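Local structure of malarial CLPB2 atpase/hsp101 protein (Plasmodium falciparum, 4IRF) at residues 38-42 / 68-72; 95-100 / 117-123; 10-16 / 110-114; 64-68 / 130-134. The protein probably hydrolyses ATP as a ClpB-family AAA+ chaperone that unfolds and translocates proteins, this chain being its N-terminal cargo-binding domain. The contacts are given in a common frame with arbitrary orientation. Numbering follows the deposited sequence.

Interaction 1. Residues 38-42 / 68-72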
loop_
_atom_site.group_PDB
_atom_site.type_symbol
_atom_site.label_atom_id
_atom_site.label_comp_id
_atom_site.label_asym_id
_atom_site.label_seq_id
_atom_site.Cartn_x
_atom_site.Cartn_y
_atom_site.Cartn_z
ATOM N N ILE A 38 5.689 3.064 3.087
ATOM C CA ILE A 38 5.376 4.328 2.410
ATOM C C ILE A 38 5.567 4.211 0.916
ATOM O O ILE A 38 4.782 4.759 0.141
ATOM C CB ILE A 38 6.166 5.524 2.970
ATOM C CG1 ILE A 38 5.678 6.815 2.296
ATOM C CG2 ILE A 38 7.677 5.302 2.735
ATOM C CD1 ILE A 38 4.170 7.079 2.571
ATOM N N HIS A 39 6.586 3.460 0.470
ATOM C CA HIS A 39 6.786 3.263 -0.964
ATOM C C HIS A 39 5.673 2.474 -1.618
ATOM O O HIS A 39 5.299 2.744 -2.766
ATOM C CB HIS A 39 8.113 2.554 -1.228
ATOM C CG HIS A 39 9.272 3.258 -0.631
ATOM N ND1 HIS A 39 10.245 2.612 0.113
ATOM C CD2 HIS A 39 9.632 4.565 -0.674
ATOM C CE1 HIS A 39 11.123 3.507 0.532
ATOM N NE2 HIS A 39 10.780 4.699 0.057
ATOM N N ILE A 40 5.168 1.469 -0.899
ATOM C CA ILE A 40 4.064 0.687 -1.391
ATOM C C ILE A 40 2.812 1.551 -1.455
ATOM O O ILE A 40 2.073 1.450 -2.438
ATOM C CB ILE A 40 3.789 -0.534 -0.527
ATOM C CG1 ILE A 40 5.028 -1.452 -0.594
ATOM C CG2 ILE A 40 2.536 -1.256 -1.021
ATOM C CD1 ILE A 40 4.839 -2.717 0.217
ATOM N N LEU A 41 2.616 2.374 -0.419
ATOM C CA LEU A 41 1.450 3.314 -0.412
ATOM C C LEU A 41 1.492 4.252 -1.634
ATOM O O LEU A 41 0.465 4.430 -2.315
ATOM C CB LEU A 41 1.353 4.074 0.910
ATOM C CG LEU A 41 0.205 5.089 0.889
ATOM C CD1 LEU A 41 -1.121 4.412 0.651
ATOM C CD2 LEU A 41 0.186 5.904 2.143
ATOM N N SER A 42 2.672 4.796 -1.942
ATOM C CA SER A 42 2.812 5.683 -3.115
ATOM C C SER A 42 2.317 4.961 -4.357
ATOM O O SER A 42 1.489 5.473 -5.118
ATOM C CB SER A 42 4.276 6.080 -3.307
ATOM O OG SER A 42 4.448 6.893 -4.463
ATOM N N ILE A 68 1.743 11.875 0.786
ATOM C CA ILE A 68 2.640 10.746 0.491
ATOM C C ILE A 68 4.005 11.283 0.067
ATOM O O ILE A 68 5.045 10.819 0.555
ATOM C CB ILE A 68 2.069 9.817 -0.590
ATOM C CG1 ILE A 68 0.837 9.085 -0.035
ATOM C CG2 ILE A 68 3.136 8.795 -1.028
ATOM C CD1 ILE A 68 0.050 8.343 -1.060
ATOM N N ASP A 69 3.988 12.283 -0.814
ATOM C CA ASP A 69 5.224 12.867 -1.330
ATOM C C ASP A 69 6.032 13.558 -0.241
ATOM O O ASP A 69 7.262 13.457 -0.213
ATOM C CB ASP A 69 4.937 13.784 -2.526
ATOM C CG ASP A 69 4.414 13.022 -3.727
ATOM O OD1 ASP A 69 4.590 11.784 -3.784
ATOM O OD2 ASP A 69 3.828 13.648 -4.627
ATOM N N ILE A 70 5.355 14.238 0.677
ATOM C CA ILE A 70 6.034 14.800 1.841
ATOM C C ILE A 70 6.748 13.724 2.674
ATOM O O ILE A 70 7.911 13.888 3.051
ATOM C CB ILE A 70 5.066 15.635 2.716
ATOM C CG1 ILE A 70 4.778 16.973 2.030
ATOM C CG2 ILE A 70 5.624 15.832 4.115
ATOM C CD1 ILE A 70 3.430 17.608 2.436
ATOM N N ALA A 71 6.067 12.607 2.919
ATOM C CA ALA A 71 6.630 11.504 3.685
ATOM C C ALA A 71 7.751 10.784 2.925
ATOM O O ALA A 71 8.725 10.351 3.543
ATOM C CB ALA A 71 5.533 10.509 4.060
ATOM N N LEU A 72 7.593 10.639 1.609
ATOM C CA LEU A 72 8.649 10.070 0.770
ATOM C C LEU A 72 9.920 10.899 0.880
ATOM O O LEU A 72 11.014 10.349 0.968
ATOM C CB LEU A 72 8.241 9.969 -0.688
ATOM C CG LEU A 72 7.177 8.922 -1.021
ATOM C CD1 LEU A 72 6.754 8.998 -2.464
ATOM C CD2 LEU A 72 7.750 7.525 -0.684
HETATM O O HOH W 1 11.573 7.459 1.053
HETATM O O HOH W 2 3.072 9.251 -4.564
#
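Two helix segments lie side by side, running in nearly opposite directions at 148°. Their axes come no closer than 10.0 Å, so side chains fill the gap between the backbones. I38 is the main bump on 38-42. Its CD1 reaches between I68 and A71, 4.1 Å from I68 CG2 and 4.0 Å from A71 CB. A71 has only a methyl group, and I38 fits over it. L72 is the answering bump from 68-72. Its CD2 enters the dip between I38 and H39, 3.7 Å from I38 CG1 and 3.5 Å from H39 CD2. The other methyl of L72, CD1, lies 3.7 Å from S42 OG. These helices are the second and fourth of the first four-helix repeat of the Clp N-terminal (Clp R) domain. I68 fills the hollow at the other end. Its CG2 rests against S42 CB at 3.7 Å, and its CD1 meets L41 CG at 3.8 Å. No direct hydrogen bond joins the segments, but two waters bridge them. Water 1 joins H39 NE2 (3.0 Å) to L72 O (2.9 Å). H39 ND1 is held by the backbone N of K36. Water 2 links S42 OG (2.7 Å) with D69 OD1 (3.1 Å). The other carboxylate oxygen of D69 forms a salt bridge with K65.

Interaction 2. Residues 95-100 / 117-123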
loop_
_atom_site.group_PDB
_atom_site.type_symbol
_atom_site.label_atom_id
_atom_site.label_comp_id
_atom_site.label_asym_id
_atom_site.label_seq_id
_atom_site.Cartn_x
_atom_site.Cartn_y
_atom_site.Cartn_z
ATOM N N GLU A 95 6.078 -7.694 7.221
ATOM C CA GLU A 95 4.893 -7.587 8.060
ATOM C C GLU A 95 3.627 -7.087 7.350
ATOM O O GLU A 95 2.525 -7.599 7.593
ATOM C CB GLU A 95 5.194 -6.669 9.246
ATOM C CG GLU A 95 4.073 -6.590 10.270
ATOM C CD GLU A 95 4.437 -5.729 11.465
ATOM O OE1 GLU A 95 5.620 -5.349 11.587
ATOM O OE2 GLU A 95 3.540 -5.433 12.282
ATOM N N THR A 96 3.764 -6.022 6.566
ATOM C CA THR A 96 2.678 -5.598 5.696
ATOM C C THR A 96 2.004 -6.776 5.002
ATOM O O THR A 96 0.755 -6.911 5.044
ATOM C CB THR A 96 3.157 -4.633 4.597
ATOM O OG1 THR A 96 3.905 -3.569 5.195
ATOM C CG2 THR A 96 1.940 -4.044 3.907
ATOM N N LEU A 97 2.822 -7.655 4.411
ATOM C CA LEU A 97 2.330 -8.765 3.602
ATOM C C LEU A 97 1.728 -9.861 4.477
ATOM O O LEU A 97 0.710 -10.452 4.127
ATOM C CB LEU A 97 3.451 -9.327 2.706
ATOM C CG LEU A 97 4.017 -8.243 1.768
ATOM C CD1 LEU A 97 5.142 -8.759 0.894
ATOM C CD2 LEU A 97 2.898 -7.739 0.902
ATOM N N ALA A 98 2.341 -10.105 5.641
ATOM C CA ALA A 98 1.757 -11.065 6.578
ATOM C C ALA A 98 0.383 -10.614 7.045
ATOM O O ALA A 98 -0.555 -11.416 7.150
ATOM C CB ALA A 98 2.693 -11.292 7.784
ATOM N N LEU A 99 0.242 -9.314 7.332
ATOM C CA LEU A 99 -1.054 -8.789 7.739
ATOM C C LEU A 99 -2.082 -8.761 6.581
ATOM O O LEU A 99 -3.260 -9.092 6.780
ATOM C CB LEU A 99 -0.860 -7.397 8.327
ATOM C CG LEU A 99 -0.118 -7.350 9.653
ATOM C CD1 LEU A 99 0.282 -5.931 9.931
ATOM C CD2 LEU A 99 -1.057 -7.855 10.741
ATOM N N ALA A 100 -1.639 -8.410 5.378
ATOM C CA ALA A 100 -2.492 -8.511 4.190
ATOM C C ALA A 100 -3.037 -9.909 3.966
ATOM O O ALA A 100 -4.232 -10.102 3.717
ATOM C CB ALA A 100 -1.733 -8.043 2.936
ATOM N N LEU A 117 -3.945 -5.401 1.052
ATOM C CA LEU A 117 -2.677 -4.698 1.131
ATOM C C LEU A 117 -2.893 -3.382 1.853
ATOM O O LEU A 117 -2.104 -3.000 2.746
ATOM C CB LEU A 117 -2.108 -4.507 -0.281
ATOM C CG LEU A 117 -0.739 -3.893 -0.400
ATOM C CD1 LEU A 117 0.303 -4.695 0.388
ATOM C CD2 LEU A 117 -0.380 -3.867 -1.859
ATOM N N LEU A 118 -3.999 -2.693 1.536
ATOM C CA LEU A 118 -4.306 -1.441 2.215
ATOM C C LEU A 118 -4.410 -1.666 3.731
ATOM O O LEU A 118 -3.846 -0.901 4.530
ATOM C CB LEU A 118 -5.586 -0.795 1.628
ATOM C CG LEU A 118 -5.868 0.620 2.139
ATOM C CD1 LEU A 118 -5.054 1.643 1.391
ATOM C CD2 LEU A 118 -7.355 0.914 2.020
ATOM N N SER A 119 -5.077 -2.750 4.136
ATOM C CA SER A 119 -5.238 -3.041 5.549
ATOM C C SER A 119 -3.868 -3.291 6.189
ATOM O O SER A 119 -3.559 -2.786 7.273
ATOM C CB SER A 119 -6.140 -4.269 5.715
ATOM O OG SER A 119 -6.283 -4.560 7.085
ATOM N N GLY A 120 -3.029 -4.040 5.485
ATOM C CA GLY A 120 -1.685 -4.315 5.972
ATOM C C GLY A 120 -0.838 -3.064 6.137
ATOM O O GLY A 120 -0.151 -2.866 7.163
ATOM N N LEU A 121 -0.927 -2.183 5.152
ATOM C CA LEU A 121 -0.185 -0.922 5.199
ATOM C C LEU A 121 -0.561 -0.044 6.386
ATOM O O LEU A 121 0.247 0.720 6.906
ATOM C CB LEU A 121 -0.429 -0.162 3.900
ATOM C CG LEU A 121 0.265 -0.744 2.697
ATOM C CD1 LEU A 121 -0.247 -0.018 1.451
ATOM C CD2 LEU A 121 1.819 -0.603 2.840
ATOM N N SER A 122 -1.812 -0.151 6.832
ATOM C CA SER A 122 -2.265 0.648 7.954
ATOM C C SER A 122 -1.517 0.330 9.266
ATOM O O SER A 122 -1.556 1.121 10.197
ATOM C CB SER A 122 -3.780 0.542 8.116
ATOM O OG SER A 122 -4.164 -0.725 8.621
ATOM N N ASN A 123 -0.803 -0.800 9.326
ATOM C CA ASN A 123 0.038 -1.086 10.497
ATOM C C ASN A 123 1.225 -0.139 10.611
ATOM O O ASN A 123 1.695 0.154 11.723
ATOM C CB ASN A 123 0.569 -2.525 10.478
ATOM C CG ASN A 123 1.527 -2.826 11.638
ATOM O OD1 ASN A 123 2.752 -2.921 11.472
ATOM N ND2 ASN A 123 0.975 -2.941 12.816
HETATM O O HOH W 3 2.634 -2.022 7.138
#
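This is a close helix-helix crossing with a glycine at the contact point. It joins the first and second helices of the second repeat in the all-helical Clp N-terminal domain. The short axes of 95-100 and 117-121 approach to 7.5 Å and cross at 128°. G120 makes this possible. Its CA packs 3.7 Å from T96 O, 4.0 Å from L99 CB and 4.1 Å from A100 N. A CB on G120 would lie only 2.4 Å from T96 O, a clash. T96 O is already engaged within its own helix, accepting from A100 N at 2.8 Å. Apolar side chains close the inner flank of the crossing. T96 CG2 meets L121 CD2 at 3.6 Å and L117 CD1 at 3.9 Å. L117 CD1 also touches L97 CD2 at 4.0 Å. A100 is small enough to place its CB 3.9 Å from L117 CA. L117 and L121 continue inward to helix 37-46, where L121 packs on I40. The outer flank is more open: L99 CD1 reaches N123 CB at 3.5 Å. T96 OG1 bonds to E92 O in its own helix and also to water 3, at 2.8 Å; that water donates to G120 O at 2.9 Å.

Interaction 3. Residues 10-16 / 110-114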
loop_
_atom_site.group_PDB
_atom_site.type_symbol
_atom_site.label_atom_id
_atom_site.label_comp_id
_atom_site.label_asym_id
_atom_site.label_seq_id
_atom_site.Cartn_x
_atom_site.Cartn_y
_atom_site.Cartn_z
ATOM N N GLY A 10 -1.547 -17.963 -8.522
ATOM C CA GLY A 10 -0.813 -17.384 -7.370
ATOM C C GLY A 10 -1.598 -16.738 -6.183
ATOM O O GLY A 10 -2.633 -16.241 -6.442
ATOM N N LYS A 11 -1.121 -16.760 -4.951
ATOM C CA LYS A 11 -1.901 -16.201 -3.836
ATOM C C LYS A 11 -2.112 -14.658 -3.913
ATOM O O LYS A 11 -3.044 -14.148 -3.372
ATOM C CB LYS A 11 -1.340 -16.647 -2.492
ATOM C CG LYS A 11 -1.167 -15.657 -1.414
ATOM C CD LYS A 11 -2.000 -16.014 -0.200
ATOM C CE LYS A 11 -1.235 -16.864 0.798
ATOM N NZ LYS A 11 -1.877 -16.996 2.147
ATOM N N TYR A 12 -1.245 -13.967 -4.598
ATOM C CA TYR A 12 -1.403 -12.553 -4.789
ATOM C C TYR A 12 -1.925 -12.302 -6.128
ATOM O O TYR A 12 -1.401 -12.816 -7.007
ATOM C CB TYR A 12 -0.061 -11.882 -4.698
ATOM C CG TYR A 12 0.355 -11.757 -3.307
ATOM C CD1 TYR A 12 0.660 -12.823 -2.589
ATOM C CD2 TYR A 12 0.346 -10.570 -2.716
ATOM C CE1 TYR A 12 1.020 -12.715 -1.297
ATOM C CE2 TYR A 12 0.672 -10.430 -1.453
ATOM C CZ TYR A 12 1.020 -11.534 -0.733
ATOM O OH TYR A 12 1.430 -11.383 0.504
ATOM N N LEU A 13 -2.906 -11.420 -6.248
ATOM C CA LEU A 13 -3.339 -11.015 -7.558
ATOM C C LEU A 13 -2.265 -10.249 -8.314
ATOM O O LEU A 13 -1.418 -9.657 -7.754
ATOM C CB LEU A 13 -4.571 -10.167 -7.503
ATOM C CG LEU A 13 -5.811 -10.785 -6.915
ATOM C CD1 LEU A 13 -6.920 -9.789 -6.853
ATOM C CD2 LEU A 13 -6.219 -11.982 -7.690
ATOM N N ASN A 14 -2.383 -10.263 -9.615
ATOM C CA ASN A 14 -1.489 -9.503 -10.448
ATOM C C ASN A 14 -1.415 -8.059 -10.070
ATOM O O ASN A 14 -0.403 -7.490 -10.091
ATOM C CB ASN A 14 -1.932 -9.493 -11.857
ATOM C CG ASN A 14 -1.108 -10.329 -12.744
ATOM O OD1 ASN A 14 -0.028 -9.924 -13.274
ATOM N ND2 ASN A 14 -1.633 -11.461 -13.013
ATOM N N ARG A 15 -2.565 -7.456 -9.877
ATOM C CA ARG A 15 -2.578 -6.037 -9.570
ATOM C C ARG A 15 -1.904 -5.746 -8.257
ATOM O O ARG A 15 -1.363 -4.663 -8.074
ATOM C CB ARG A 15 -4.003 -5.460 -9.620
ATOM C CG ARG A 15 -5.047 -6.154 -8.733
ATOM C CD ARG A 15 -6.374 -5.390 -8.856
ATOM N NE ARG A 15 -7.501 -5.960 -8.113
ATOM C CZ ARG A 15 -8.653 -6.320 -8.685
ATOM N NH1 ARG A 15 -8.809 -6.156 -9.989
ATOM N NH2 ARG A 15 -9.647 -6.821 -7.959
ATOM N N THR A 16 -1.895 -6.724 -7.352
ATOM C CA THR A 16 -1.258 -6.529 -6.058
ATOM C C THR A 16 0.259 -6.577 -6.250
ATOM O O THR A 16 1.000 -5.710 -5.757
ATOM C CB THR A 16 -1.724 -7.625 -5.070
ATOM O OG1 THR A 16 -3.152 -7.557 -4.934
ATOM C CG2 THR A 16 -1.081 -7.462 -3.740
ATOM N N PRO A 110 -9.587 -15.969 -1.347
ATOM C CA PRO A 110 -8.509 -16.916 -1.646
ATOM C C PRO A 110 -7.284 -16.214 -2.241
ATOM O O PRO A 110 -6.202 -16.824 -2.309
ATOM C CB PRO A 110 -9.154 -17.856 -2.664
ATOM C CG PRO A 110 -10.141 -16.979 -3.381
ATOM C CD PRO A 110 -10.647 -15.978 -2.370
ATOM N N LYS A 111 -7.442 -14.948 -2.634
ATOM C CA LYS A 111 -6.299 -14.139 -3.065
ATOM C C LYS A 111 -6.148 -12.830 -2.281
ATOM O O LYS A 111 -7.139 -12.272 -1.766
ATOM C CB LYS A 111 -6.396 -13.801 -4.548
ATOM C CG LYS A 111 -6.883 -14.917 -5.444
ATOM C CD LYS A 111 -5.772 -15.889 -5.793
ATOM C CE LYS A 111 -6.201 -16.767 -6.970
ATOM N NZ LYS A 111 -5.108 -17.704 -7.316
ATOM N N VAL A 112 -4.915 -12.315 -2.253
ATOM C CA VAL A 112 -4.624 -11.049 -1.618
ATOM C C VAL A 112 -4.824 -9.919 -2.640
ATOM O O VAL A 112 -4.134 -9.859 -3.643
ATOM C CB VAL A 112 -3.186 -11.016 -1.044
ATOM C CG1 VAL A 112 -2.938 -9.717 -0.306
ATOM C CG2 VAL A 112 -2.968 -12.197 -0.091
ATOM N N ASP A 113 -5.810 -9.064 -2.391
ATOM C CA ASP A 113 -6.139 -7.959 -3.295
ATOM C C ASP A 113 -5.655 -6.639 -2.708
ATOM O O ASP A 113 -5.090 -6.575 -1.616
ATOM C CB ASP A 113 -7.669 -7.921 -3.546
ATOM C CG ASP A 113 -8.032 -7.302 -4.892
ATOM O OD1 ASP A 113 -7.267 -6.466 -5.401
ATOM O OD2 ASP A 113 -9.098 -7.654 -5.442
ATOM N N VAL A 114 -5.897 -5.559 -3.436
ATOM C CA VAL A 114 -5.455 -4.242 -3.012
ATOM C C VAL A 114 -6.008 -3.789 -1.669
ATOM O O VAL A 114 -5.300 -3.149 -0.910
ATOM C CB VAL A 114 -5.760 -3.193 -4.117
ATOM C CG1 VAL A 114 -5.195 -1.855 -3.751
ATOM C CG2 VAL A 114 -5.146 -3.642 -5.415
#
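Polar bonds run the length of this contact. V112 N donates to K11 O at 2.8 Å. V112 O accepts twice, from L13 N at 3.3 Å and from T16 OG1 at 2.8 Å. K111 NZ donates to G10 O at 3.0 Å. D113 takes a two-pronged salt bridge from R15: NE of R15 to OD1 of D113 at 2.8 Å, and NH2 of R15 to OD2 of D113 at 2.7 Å. D113 OD1 also accepts from V114 N at 2.6 Å, and its OD2 has a second cationic partner in K148. Y12 points its hydroxyl to E101, while V112 CB sits over the Y12 ring in a CH-pi contact, 4.0 Å from the centroid. The pairing of Y12 with V112 is a single parallel beta bridge. It joins the lead-in to the first helix of repeat one with the lead-in to the second helix of repeat two. Strands 34-35 and 88-89 pair in the reciprocal way, consistent with the duplicated Clp N-terminal fold.

Interaction 4. Residues 64-68 / 130-134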
loop_
_atom_site.group_PDB
_atom_site.type_symbol
_atom_site.label_atom_id
_atom_site.label_comp_id
_atom_site.label_asym_id
_atom_site.label_seq_id
_atom_site.Cartn_x
_atom_site.Cartn_y
_atom_site.Cartn_z
ATOM N N LEU A 64 -4.003 13.325 -0.734
ATOM C CA LEU A 64 -3.328 12.085 -0.332
ATOM C C LEU A 64 -1.943 12.021 -0.972
ATOM O O LEU A 64 -0.974 11.750 -0.281
ATOM C CB LEU A 64 -4.150 10.847 -0.717
ATOM C CG LEU A 64 -3.478 9.491 -0.443
ATOM C CD1 LEU A 64 -3.214 9.271 1.043
ATOM C CD2 LEU A 64 -4.308 8.358 -1.026
ATOM N N LYS A 65 -1.855 12.282 -2.279
ATOM C CA LYS A 65 -0.556 12.262 -2.988
ATOM C C LYS A 65 0.429 13.272 -2.391
ATOM O O LYS A 65 1.638 13.047 -2.340
ATOM C CB LYS A 65 -0.727 12.531 -4.489
ATOM C CG LYS A 65 0.600 12.584 -5.250
ATOM C CD LYS A 65 0.418 12.755 -6.753
ATOM C CE LYS A 65 1.680 12.330 -7.516
ATOM N NZ LYS A 65 2.933 12.990 -7.021
ATOM N N GLU A 66 -0.109 14.394 -1.927
ATOM C CA GLU A 66 0.692 15.441 -1.314
ATOM C C GLU A 66 1.250 14.985 0.047
ATOM O O GLU A 66 2.426 15.212 0.370
ATOM C CB GLU A 66 -0.190 16.698 -1.230
ATOM C CG GLU A 66 0.207 17.793 -0.267
ATOM C CD GLU A 66 -0.837 18.906 -0.275
ATOM O OE1 GLU A 66 -0.976 19.582 -1.323
ATOM O OE2 GLU A 66 -1.544 19.076 0.746
ATOM N N TYR A 67 0.431 14.300 0.841
ATOM C CA TYR A 67 0.919 13.738 2.099
ATOM C C TYR A 67 1.984 12.661 1.821
ATOM O O TYR A 67 2.973 12.524 2.548
ATOM C CB TYR A 67 -0.235 13.099 2.880
ATOM C CG TYR A 67 -1.045 14.069 3.737
ATOM C CD1 TYR A 67 -0.454 14.743 4.798
ATOM C CD2 TYR A 67 -2.400 14.259 3.511
ATOM C CE1 TYR A 67 -1.188 15.617 5.600
ATOM C CE2 TYR A 67 -3.152 15.134 4.301
ATOM C CZ TYR A 67 -2.540 15.805 5.345
ATOM O OH TYR A 67 -3.269 16.675 6.139
ATOM N N ILE A 68 1.743 11.875 0.786
ATOM C CA ILE A 68 2.640 10.746 0.491
ATOM C C ILE A 68 4.005 11.283 0.067
ATOM O O ILE A 68 5.045 10.819 0.555
ATOM C CB ILE A 68 2.069 9.817 -0.590
ATOM C CG1 ILE A 68 0.837 9.085 -0.035
ATOM C CG2 ILE A 68 3.136 8.795 -1.028
ATOM C CD1 ILE A 68 0.050 8.343 -1.060
ATOM N N ILE A 130 -0.711 9.161 7.876
ATOM C CA ILE A 130 -1.283 9.704 6.650
ATOM C C ILE A 130 -2.764 9.355 6.522
ATOM O O ILE A 130 -3.593 10.240 6.273
ATOM C CB ILE A 130 -0.521 9.223 5.416
ATOM C CG1 ILE A 130 0.883 9.863 5.401
ATOM C CG2 ILE A 130 -1.311 9.538 4.146
ATOM C CD1 ILE A 130 1.814 9.302 4.360
ATOM N N PHE A 131 -3.094 8.071 6.671
ATOM C CA PHE A 131 -4.497 7.638 6.634
ATOM C C PHE A 131 -5.361 8.452 7.598
ATOM O O PHE A 131 -6.459 8.874 7.239
ATOM C CB PHE A 131 -4.615 6.144 6.966
ATOM C CG PHE A 131 -4.161 5.218 5.851
ATOM C CD1 PHE A 131 -3.798 5.723 4.617
ATOM C CD2 PHE A 131 -4.103 3.840 6.044
ATOM C CE1 PHE A 131 -3.373 4.875 3.591
ATOM C CE2 PHE A 131 -3.705 2.965 5.004
ATOM C CZ PHE A 131 -3.333 3.493 3.779
ATOM N N ASN A 132 -4.873 8.684 8.812
ATOM C CA ASN A 132 -5.690 9.364 9.811
ATOM C C ASN A 132 -5.899 10.832 9.452
ATOM O O ASN A 132 -6.862 11.460 9.894
ATOM C CB ASN A 132 -5.114 9.190 11.218
ATOM C CG ASN A 132 -5.629 7.933 11.918
ATOM O OD1 ASN A 132 -6.784 7.521 11.737
ATOM N ND2 ASN A 132 -4.771 7.323 12.731
ATOM N N GLU A 133 -5.018 11.362 8.612
ATOM C CA GLU A 133 -5.123 12.755 8.186
ATOM C C GLU A 133 -6.018 12.956 6.972
ATOM O O GLU A 133 -6.487 14.071 6.710
ATOM C CB GLU A 133 -3.741 13.357 7.930
ATOM C CG GLU A 133 -3.027 13.784 9.199
ATOM C CD GLU A 133 -3.912 14.608 10.126
ATOM O OE1 GLU A 133 -4.745 15.416 9.642
ATOM O OE2 GLU A 133 -3.772 14.454 11.357
ATOM N N VAL A 134 -6.232 11.907 6.208
ATOM C CA VAL A 134 -7.190 11.951 5.160
ATOM C C VAL A 134 -8.464 11.248 5.599
ATOM O O VAL A 134 -9.279 10.893 4.803
ATOM C CB VAL A 134 -6.688 11.354 3.842
ATOM C CG1 VAL A 134 -5.618 12.201 3.243
ATOM C CG2 VAL A 134 -6.184 9.940 4.028
#
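I130 opens the contact. Its CG2 packs on L64 CD1 at 3.6 Å and on Y67 CB at 3.9 Å. Its CD1 reaches further along helix 61-74, to Y67 O at 3.9 Å and I68 CA at 4.2 Å. F131 turns the other way, onto L41 of helix 37-46. One turn after I130, E133 uses its aliphatic part rather than its carboxylate. Its CB lies over one face of the Y67 ring, 4.2 Å from the centroid and 3.8 Å from CZ of Y67, a CH-pi contact. V134 then leaves helical geometry, but its side chain still faces helix 61-74. Its CG1 meets Y67 CD2 at 3.8 Å and L64 CA at 4.2 Å, and its CG2 is 4.3 Å from L64 CD1. V59 also packs on both L64 and V134. No hydrogen bond crosses between the segments. The contact sets the last helix of the first repeat against the third helix of the second, an apolar inter-repeat seam of the Clp N-terminal fold.

Overall arrangement
Interactions 1 and 2 each hold helices within one repeat, while interactions 3 and 4 join the two repeats. Interaction 1 is the buried one; the others are partly buried. Interactions 1 and 4 share I68 and helix 61-74, and I130 packs on both I38 and A71. Interaction 2 meets interaction 1 through I40 on L117 and L121. It also touches interaction 3, where A100 packs on V112, and interaction 4, where L118 packs on F131. Chemistry follows position. The three helix contacts are mainly apolar, with waters bridging interactions 1 and 2. Interaction 3, between loops and helix starts, relies on backbone bonds and a salt bridge. Its centre is about 24 Å from that of interaction 4.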